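Local coordinates for Ycf48-like protein (Thermosynechococcus elongatus, PDB 5OJ5), which probably assists early photosystem II assembly and the replacement of photodamaged D1, and binds the C-terminal extension of the D1 precursor, at residues A[302-306]-A[307-311]. Sequence-based numbering, arbitrary orientation.
Sequences WQQDV and DVKKV
The carbonyl oxygen of V306 accepts the backbone N-H of K309, with 3.1 Å between V306 O and K309 N, an i to i+3 bond that closes a 3-10 turn where the chain leaves its strand. The aliphatic part of K309 lies against the same oxygen, its CB 3.3 Å from V306 O. Further along, K309 CG and CD pass the side-chain amide of Q304, with Q304 NE2 3.5 Å from K309 CD. The two side chains cross at about a right angle; Q304 reaches across because its CG stands anti to the backbone N (chi1 -179°) and the chain stays extended beyond it. This touch is made by methylenes, not by the lysine ammonium.

One residue before V306, D305 extends its carboxylate forward to the start of the 3-10 segment, where D307 N makes a weak, bent hydrogen bond to D305 OD1 at 3.3 Å (127° at the hydrogen). The carboxylate of D307 lies nearby, D307 OD2 being 3.7 Å from D305 OD1, a pairing of like charges that may raise the proton affinity of one acid. V308 crosses D305 at about a right angle, and its CG2 packs 3.4 Å from D305 O.

The turn follows strand 303-304, the fourth strand of a four-stranded blade of the seven-bladed propeller, with Q304 also bonded through its backbone to P40 and L42, and leads on toward strand 317-320 of the next; V308 touches L292 of strand 292-295, while D305 packs on W284 of strand 283-287.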
# COMPACT_ATOMS: atom_id res chain seq x y z
N TRP A 302 2.31 -19.92 -10.09
CA TRP A 302 1.14 -19.09 -9.89
C TRP A 302 -0.08 -19.74 -10.52
O TRP A 302 -0.00 -20.43 -11.54
CB TRP A 302 1.36 -17.70 -10.56
CG TRP A 302 2.47 -16.95 -9.86
CD1 TRP A 302 3.81 -17.05 -10.11
CD2 TRP A 302 2.32 -16.04 -8.77
NE1 TRP A 302 4.49 -16.23 -9.24
CE2 TRP A 302 3.61 -15.62 -8.40
CE3 TRP A 302 1.23 -15.55 -8.04
CZ2 TRP A 302 3.83 -14.72 -7.38
CZ3 TRP A 302 1.45 -14.67 -7.01
CH2 TRP A 302 2.75 -14.26 -6.69
N GLN A 303 -1.21 -19.46 -9.92
CA GLN A 303 -2.49 -19.84 -10.45
C GLN A 303 -3.36 -18.59 -10.45
O GLN A 303 -3.15 -17.66 -9.66
CB GLN A 303 -3.12 -20.95 -9.60
CG GLN A 303 -2.31 -22.25 -9.70
CD GLN A 303 -2.90 -23.43 -8.95
OE1 GLN A 303 -3.82 -23.28 -8.14
NE2 GLN A 303 -2.42 -24.65 -9.28
N GLN A 304 -4.33 -18.57 -11.33
CA GLN A 304 -5.15 -17.38 -11.49
C GLN A 304 -6.48 -17.53 -10.76
O GLN A 304 -7.11 -18.58 -10.82
CB GLN A 304 -5.43 -17.08 -12.97
CG GLN A 304 -6.26 -15.84 -13.16
CD GLN A 304 -6.20 -15.29 -14.55
OE1 GLN A 304 -5.83 -15.99 -15.49
NE2 GLN A 304 -6.57 -14.03 -14.69
N ASP A 305 -6.92 -16.46 -10.08
CA ASP A 305 -8.27 -16.41 -9.52
C ASP A 305 -9.20 -15.94 -10.63
O ASP A 305 -9.33 -14.74 -10.90
CB ASP A 305 -8.29 -15.47 -8.33
CG ASP A 305 -9.61 -15.48 -7.61
OD1 ASP A 305 -10.66 -15.77 -8.21
OD2 ASP A 305 -9.60 -15.14 -6.40
N VAL A 306 -9.83 -16.90 -11.30
CA VAL A 306 -10.57 -16.56 -12.50
C VAL A 306 -11.88 -15.86 -12.17
O VAL A 306 -12.41 -15.14 -13.03
CB VAL A 306 -10.80 -17.77 -13.43
CG1 VAL A 306 -9.41 -18.29 -13.92
CG2 VAL A 306 -11.62 -18.87 -12.76
N ASP A 307 -12.43 -16.06 -10.97
CA ASP A 307 -13.73 -15.47 -10.67
C ASP A 307 -13.66 -13.97 -10.69
O ASP A 307 -14.63 -13.32 -11.09
CB ASP A 307 -14.25 -15.89 -9.31
CG ASP A 307 -14.48 -17.37 -9.26
OD1 ASP A 307 -15.59 -17.86 -9.49
OD2 ASP A 307 -13.46 -18.06 -9.09
N VAL A 308 -12.53 -13.41 -10.29
CA VAL A 308 -12.50 -11.96 -10.19
C VAL A 308 -12.19 -11.31 -11.52
O VAL A 308 -12.21 -10.06 -11.59
CB VAL A 308 -11.57 -11.43 -9.07
CG1 VAL A 308 -11.95 -12.00 -7.73
CG2 VAL A 308 -10.15 -11.74 -9.41
N LYS A 309 -11.90 -12.10 -12.57
CA LYS A 309 -11.72 -11.51 -13.89
C LYS A 309 -12.97 -10.78 -14.33
O LYS A 309 -12.89 -9.90 -15.19
CB LYS A 309 -11.45 -12.59 -14.96
CG LYS A 309 -10.09 -13.21 -14.89
CD LYS A 309 -9.86 -14.30 -15.94
CE LYS A 309 -9.80 -13.73 -17.36
NZ LYS A 309 -9.43 -14.79 -18.36
N LYS A 310 -14.12 -11.12 -13.77
CA LYS A 310 -15.37 -10.47 -14.11
C LYS A 310 -15.52 -9.09 -13.48
O LYS A 310 -16.45 -8.37 -13.85
CB LYS A 310 -16.52 -11.38 -13.69
CG LYS A 310 -16.56 -12.72 -14.45
CD LYS A 310 -17.44 -13.74 -13.74
CE LYS A 310 -18.85 -13.17 -13.56
NZ LYS A 310 -18.93 -12.56 -12.21
N VAL A 311 -14.64 -8.69 -12.55
CA VAL A 311 -14.78 -7.42 -11.84
C VAL A 311 -14.16 -6.31 -12.69
O VAL A 311 -12.95 -6.37 -12.97
CB VAL A 311 -14.14 -7.46 -10.44
CG1 VAL A 311 -14.26 -6.11 -9.68
CG2 VAL A 311 -14.72 -8.59 -9.59